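PDB 3RBT: glutathione transferase o1, which belongs to the Omega-class glutathione transferases, which generally transfer glutathione and reduce dehydroascorbate, though its own native activity appears impaired. Local coordinates for residues D176-Y187 and W210-V220. Sequence-based numbering, arbitrary orientation.
Sequences DYMVWPWVERLY and WGDQMQLDDIV
Trp-180 of helix 174-186 enters a hole formed by Trp-210, Gly-211, Met-214 and Val-220. With CG swung opposite the backbone N (chi1 -173°), the indole of Trp-180 takes Met-214 CB over the six-membered ring, 3.6 Å from the centroid, and Val-220 CG2 over the five-membered ring on the same face; Glu-184 CB lies against the rim of the opposite face. Its benzo edge faces Trp-210 in an offset edge-to-face pair, planes at 79°. Trp-210 reciprocates as a knob among Asp-176, Val-179, Trp-180 and Val-183. Losing the indole to an alanine is likely to open a gap beneath Met-214 and Val-220 and to leave Glu-184 OE2 without its N-H partner.

Two direct hydrogen bonds join the segments beside this core. Trp-210 NE1 donates to Asp-176 OD1 on its anti side (2.7 Å), while Tyr-177 OH donates to Asp-217 OD2, of an N-cap residue, on its syn side (2.6 Å). Glu-184 OE2 accepts from Trp-180 NE1 (2.8 Å) and from a water that also donates to Val-220 O; Glu-184 OE1 is hydrogen-bonded to Tyr-230 OH.

The axes of helix segments 176-186 and 210-216 cross at -103° within the all-helical C-terminal domain; helix 145-162 backs Val-179 and Trp-210, and helix 36-47 of the thioredoxin-like domain touches Pro-181 and Glu-184.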
loop_
_atom_site.group_PDB
_atom_site.type_symbol
_atom_site.label_atom_id
_atom_site.label_comp_id
_atom_site.label_asym_id
_atom_site.label_seq_id
_atom_site.Cartn_x
_atom_site.Cartn_y
_atom_site.Cartn_z
ATOM N N ASP A 176 -2.965 -4.258 -15.294
ATOM C CA ASP A 176 -2.401 -5.281 -16.178
ATOM C C ASP A 176 -0.900 -5.527 -15.972
ATOM O O ASP A 176 -0.481 -6.664 -15.784
ATOM C CB ASP A 176 -2.686 -4.931 -17.636
ATOM C CG ASP A 176 -4.161 -4.825 -17.913
ATOM O OD1 ASP A 176 -4.818 -5.876 -18.105
ATOM O OD2 ASP A 176 -4.667 -3.684 -17.919
ATOM N N TYR A 177 -0.100 -4.465 -15.998
ATOM C CA TYR A 177 1.348 -4.608 -15.857
ATOM C C TYR A 177 1.790 -4.937 -14.421
ATOM O O TYR A 177 2.775 -5.652 -14.236
ATOM C CB TYR A 177 2.083 -3.365 -16.366
ATOM C CG TYR A 177 1.985 -3.144 -17.870
ATOM C CD1 TYR A 177 1.444 -1.970 -18.389
ATOM C CD2 TYR A 177 2.450 -4.105 -18.767
ATOM C CE1 TYR A 177 1.366 -1.762 -19.763
ATOM C CE2 TYR A 177 2.377 -3.901 -20.137
ATOM C CZ TYR A 177 1.828 -2.736 -20.628
ATOM O OH TYR A 177 1.754 -2.546 -21.992
ATOM N N MET A 178 1.072 -4.413 -13.423
ATOM C CA MET A 178 1.376 -4.704 -12.014
ATOM C C MET A 178 1.252 -6.196 -11.706
ATOM O O MET A 178 2.010 -6.747 -10.917
ATOM C CB MET A 178 0.451 -3.917 -11.068
ATOM C CG MET A 178 0.738 -2.401 -10.967
ATOM S SD MET A 178 2.472 -1.965 -10.732
ATOM C CE MET A 178 2.637 -2.072 -8.967
ATOM N N VAL A 179 0.289 -6.832 -12.355
ATOM C CA VAL A 179 -0.101 -8.206 -12.100
ATOM C C VAL A 179 0.693 -9.204 -12.968
ATOM O O VAL A 179 0.934 -10.353 -12.557
ATOM C CB VAL A 179 -1.640 -8.306 -12.335
ATOM C CG1 VAL A 179 -2.047 -9.530 -13.058
ATOM C CG2 VAL A 179 -2.409 -8.100 -11.020
ATOM N N TRP A 180 1.122 -8.747 -14.141
ATOM C CA TRP A 180 1.715 -9.629 -15.144
ATOM C C TRP A 180 2.919 -10.476 -14.702
ATOM O O TRP A 180 2.953 -11.668 -15.005
ATOM C CB TRP A 180 2.049 -8.882 -16.444
ATOM C CG TRP A 180 2.498 -9.850 -17.506
ATOM C CD1 TRP A 180 3.742 -9.969 -18.036
ATOM C CD2 TRP A 180 1.700 -10.879 -18.113
ATOM N NE1 TRP A 180 3.771 -11.001 -18.955
ATOM C CE2 TRP A 180 2.527 -11.575 -19.012
ATOM C CE3 TRP A 180 0.362 -11.281 -17.971
ATOM C CZ2 TRP A 180 2.055 -12.639 -19.795
ATOM C CZ3 TRP A 180 -0.099 -12.345 -18.729
ATOM C CH2 TRP A 180 0.745 -13.014 -19.630
ATOM N N PRO A 181 3.913 -9.876 -14.012
ATOM C CA PRO A 181 5.105 -10.671 -13.725
ATOM C C PRO A 181 4.814 -12.044 -13.094
ATOM O O PRO A 181 5.403 -13.033 -13.519
ATOM C CB PRO A 181 5.899 -9.766 -12.771
ATOM C CG PRO A 181 5.549 -8.407 -13.237
ATOM C CD PRO A 181 4.077 -8.493 -13.522
ATOM N N TRP A 182 3.898 -12.101 -12.132
ATOM C CA TRP A 182 3.545 -13.365 -11.493
ATOM C C TRP A 182 2.754 -14.276 -12.422
ATOM O O TRP A 182 2.987 -15.482 -12.443
ATOM C CB TRP A 182 2.829 -13.135 -10.156
ATOM C CG TRP A 182 3.785 -12.543 -9.162
ATOM C CD1 TRP A 182 4.555 -13.223 -8.246
ATOM C CD2 TRP A 182 4.112 -11.160 -9.011
ATOM N NE1 TRP A 182 5.325 -12.338 -7.531
ATOM C CE2 TRP A 182 5.076 -11.066 -7.984
ATOM C CE3 TRP A 182 3.675 -9.983 -9.639
ATOM C CZ2 TRP A 182 5.607 -9.839 -7.566
ATOM C CZ3 TRP A 182 4.207 -8.769 -9.227
ATOM C CH2 TRP A 182 5.167 -8.709 -8.204
ATOM N N VAL A 183 1.856 -13.693 -13.217
ATOM C CA VAL A 183 1.091 -14.467 -14.194
ATOM C C VAL A 183 2.009 -15.149 -15.230
ATOM O O VAL A 183 1.839 -16.327 -15.541
ATOM C CB VAL A 183 -0.023 -13.616 -14.856
ATOM C CG1 VAL A 183 -0.736 -14.402 -15.951
ATOM C CG2 VAL A 183 -1.030 -13.172 -13.805
ATOM N N GLU A 184 2.991 -14.413 -15.744
ATOM C CA GLU A 184 3.935 -14.968 -16.717
ATOM C C GLU A 184 4.721 -16.151 -16.132
ATOM O O GLU A 184 4.988 -17.135 -16.828
ATOM C CB GLU A 184 4.903 -13.890 -17.178
ATOM C CG GLU A 184 5.632 -14.217 -18.455
ATOM C CD GLU A 184 6.583 -13.110 -18.830
ATOM O OE1 GLU A 184 7.739 -13.133 -18.346
ATOM O OE2 GLU A 184 6.166 -12.209 -19.595
ATOM N N ARG A 185 5.089 -16.026 -14.853
ATOM C CA ARG A 185 5.794 -17.080 -14.125
ATOM C C ARG A 185 4.951 -18.339 -13.935
ATOM O O ARG A 185 5.487 -19.440 -13.973
ATOM C CB ARG A 185 6.307 -16.568 -12.778
ATOM C CG ARG A 185 7.562 -15.725 -12.924
ATOM C CD ARG A 185 7.833 -14.835 -11.716
ATOM N NE ARG A 185 9.104 -14.134 -11.900
ATOM C CZ ARG A 185 9.276 -13.078 -12.697
ATOM N NH1 ARG A 185 8.256 -12.585 -13.391
ATOM N NH2 ARG A 185 10.475 -12.516 -12.811
ATOM N N LEU A 186 3.640 -18.173 -13.767
ATOM C CA LEU A 186 2.738 -19.315 -13.561
ATOM C C LEU A 186 2.785 -20.346 -14.681
ATOM O O LEU A 186 2.634 -21.540 -14.424
ATOM C CB LEU A 186 1.297 -18.861 -13.329
ATOM C CG LEU A 186 1.050 -18.057 -12.051
ATOM C CD1 LEU A 186 -0.417 -17.653 -11.938
ATOM C CD2 LEU A 186 1.507 -18.821 -10.806
ATOM N N TYR A 187 2.998 -19.883 -15.916
ATOM C CA TYR A 187 3.103 -20.779 -17.075
ATOM C C TYR A 187 4.180 -21.867 -16.904
ATOM O O TYR A 187 4.106 -22.909 -17.547
ATOM C CB TYR A 187 3.345 -19.989 -18.375
ATOM C CG TYR A 187 2.196 -19.087 -18.813
ATOM C CD1 TYR A 187 1.049 -19.611 -19.414
ATOM C CD2 TYR A 187 2.274 -17.709 -18.653
ATOM C CE1 TYR A 187 0.001 -18.778 -19.827
ATOM C CE2 TYR A 187 1.242 -16.870 -19.060
ATOM C CZ TYR A 187 0.110 -17.408 -19.638
ATOM O OH TYR A 187 -0.899 -16.566 -20.036
ATOM N N TRP A 210 -6.891 -13.204 -21.731
ATOM C CA TRP A 210 -6.111 -12.009 -21.412
ATOM C C TRP A 210 -4.609 -12.326 -21.366
ATOM O O TRP A 210 -3.799 -11.611 -21.963
ATOM C CB TRP A 210 -6.624 -11.401 -20.095
ATOM C CG TRP A 210 -5.733 -10.356 -19.469
ATOM C CD1 TRP A 210 -5.695 -9.021 -19.768
ATOM C CD2 TRP A 210 -4.770 -10.560 -18.432
ATOM N NE1 TRP A 210 -4.760 -8.386 -18.988
ATOM C CE2 TRP A 210 -4.178 -9.306 -18.157
ATOM C CE3 TRP A 210 -4.345 -11.681 -17.711
ATOM C CZ2 TRP A 210 -3.184 -9.139 -17.190
ATOM C CZ3 TRP A 210 -3.362 -11.521 -16.752
ATOM C CH2 TRP A 210 -2.788 -10.256 -16.499
ATOM N N GLY A 211 -4.254 -13.409 -20.672
ATOM C CA GLY A 211 -2.891 -13.943 -20.680
ATOM C C GLY A 211 -2.290 -14.075 -22.072
ATOM O O GLY A 211 -1.146 -13.668 -22.305
ATOM N N ASP A 212 -3.066 -14.633 -22.998
ATOM C CA ASP A 212 -2.624 -14.801 -24.384
ATOM C C ASP A 212 -2.372 -13.456 -25.050
ATOM O O ASP A 212 -1.360 -13.270 -25.725
ATOM C CB ASP A 212 -3.659 -15.598 -25.193
ATOM C CG ASP A 212 -3.723 -17.049 -24.779
ATOM O OD1 ASP A 212 -2.722 -17.555 -24.223
ATOM O OD2 ASP A 212 -4.769 -17.686 -25.012
ATOM N N GLN A 213 -3.300 -12.525 -24.852
ATOM C CA GLN A 213 -3.172 -11.184 -25.405
ATOM C C GLN A 213 -1.993 -10.418 -24.802
ATOM O O GLN A 213 -1.269 -9.740 -25.522
ATOM C CB GLN A 213 -4.482 -10.404 -25.235
ATOM C CG GLN A 213 -5.595 -10.865 -26.182
ATOM C CD GLN A 213 -5.286 -10.558 -27.633
ATOM O OE1 GLN A 213 -4.940 -9.424 -27.983
ATOM N NE2 GLN A 213 -5.410 -11.566 -28.492
ATOM N N MET A 214 -1.799 -10.539 -23.488
ATOM C CA MET A 214 -0.662 -9.903 -22.824
ATOM C C MET A 214 0.655 -10.423 -23.391
ATOM O O MET A 214 1.593 -9.659 -23.554
ATOM C CB MET A 214 -0.696 -10.135 -21.311
ATOM C CG MET A 214 -1.730 -9.318 -20.552
ATOM S SD MET A 214 -1.456 -7.530 -20.545
ATOM C CE MET A 214 0.011 -7.394 -19.513
ATOM N N GLN A 215 0.720 -11.718 -23.703
ATOM C CA GLN A 215 1.947 -12.299 -24.269
ATOM C C GLN A 215 2.370 -11.675 -25.607
ATOM O O GLN A 215 3.556 -11.690 -25.957
ATOM C CB GLN A 215 1.825 -13.817 -24.398
ATOM C CG GLN A 215 1.923 -14.548 -23.057
ATOM C CD GLN A 215 1.694 -16.036 -23.195
ATOM O OE1 GLN A 215 0.646 -16.550 -22.803
ATOM N NE2 GLN A 215 2.670 -16.739 -23.779
ATOM N N LEU A 216 1.408 -11.114 -26.336
ATOM C CA LEU A 216 1.677 -10.489 -27.628
ATOM C C LEU A 216 2.066 -9.015 -27.527
ATOM O O LEU A 216 2.532 -8.432 -28.510
ATOM C CB LEU A 216 0.478 -10.667 -28.573
ATOM C CG LEU A 216 0.009 -12.103 -28.849
ATOM C CD1 LEU A 216 -1.214 -12.121 -29.765
ATOM C CD2 LEU A 216 1.134 -12.945 -29.440
ATOM N N ASP A 217 1.890 -8.430 -26.342
ATOM C CA ASP A 217 2.197 -7.016 -26.083
ATOM C C ASP A 217 3.702 -6.764 -26.208
ATOM O O ASP A 217 4.513 -7.482 -25.615
ATOM C CB ASP A 217 1.691 -6.631 -24.683
ATOM C CG ASP A 217 1.609 -5.128 -24.464
ATOM O OD1 ASP A 217 0.883 -4.431 -25.214
ATOM O OD2 ASP A 217 2.246 -4.640 -23.513
ATOM N N ASP A 218 4.063 -5.744 -26.985
ATOM C CA ASP A 218 5.467 -5.411 -27.263
ATOM C C ASP A 218 6.307 -5.142 -26.017
ATOM O O ASP A 218 7.485 -5.510 -25.957
ATOM C CB ASP A 218 5.551 -4.214 -28.207
ATOM C CG ASP A 218 4.935 -4.505 -29.557
ATOM O OD1 ASP A 218 5.686 -4.890 -30.488
ATOM O OD2 ASP A 218 3.697 -4.380 -29.672
ATOM N N ILE A 219 5.685 -4.498 -25.035
ATOM C CA ILE A 219 6.306 -4.218 -23.751
ATOM C C ILE A 219 6.543 -5.513 -22.959
ATOM O O ILE A 219 7.635 -5.727 -22.426
ATOM C CB ILE A 219 5.455 -3.190 -22.961
ATOM C CG1 ILE A 219 5.431 -1.851 -23.713
ATOM C CG2 ILE A 219 5.984 -2.996 -21.540
ATOM C CD1 ILE A 219 4.123 -1.098 -23.582
ATOM N N VAL A 220 5.524 -6.371 -22.890
ATOM C CA VAL A 220 5.645 -7.675 -22.239
ATOM C C VAL A 220 6.797 -8.485 -22.848
ATOM O O VAL A 220 7.670 -8.999 -22.131
ATOM C CB VAL A 220 4.321 -8.472 -22.339
ATOM C CG1 VAL A 220 4.548 -9.974 -22.088
ATOM C CG2 VAL A 220 3.280 -7.904 -21.383
HETATM O O HOH W 1 7.264 -9.698 -19.424
#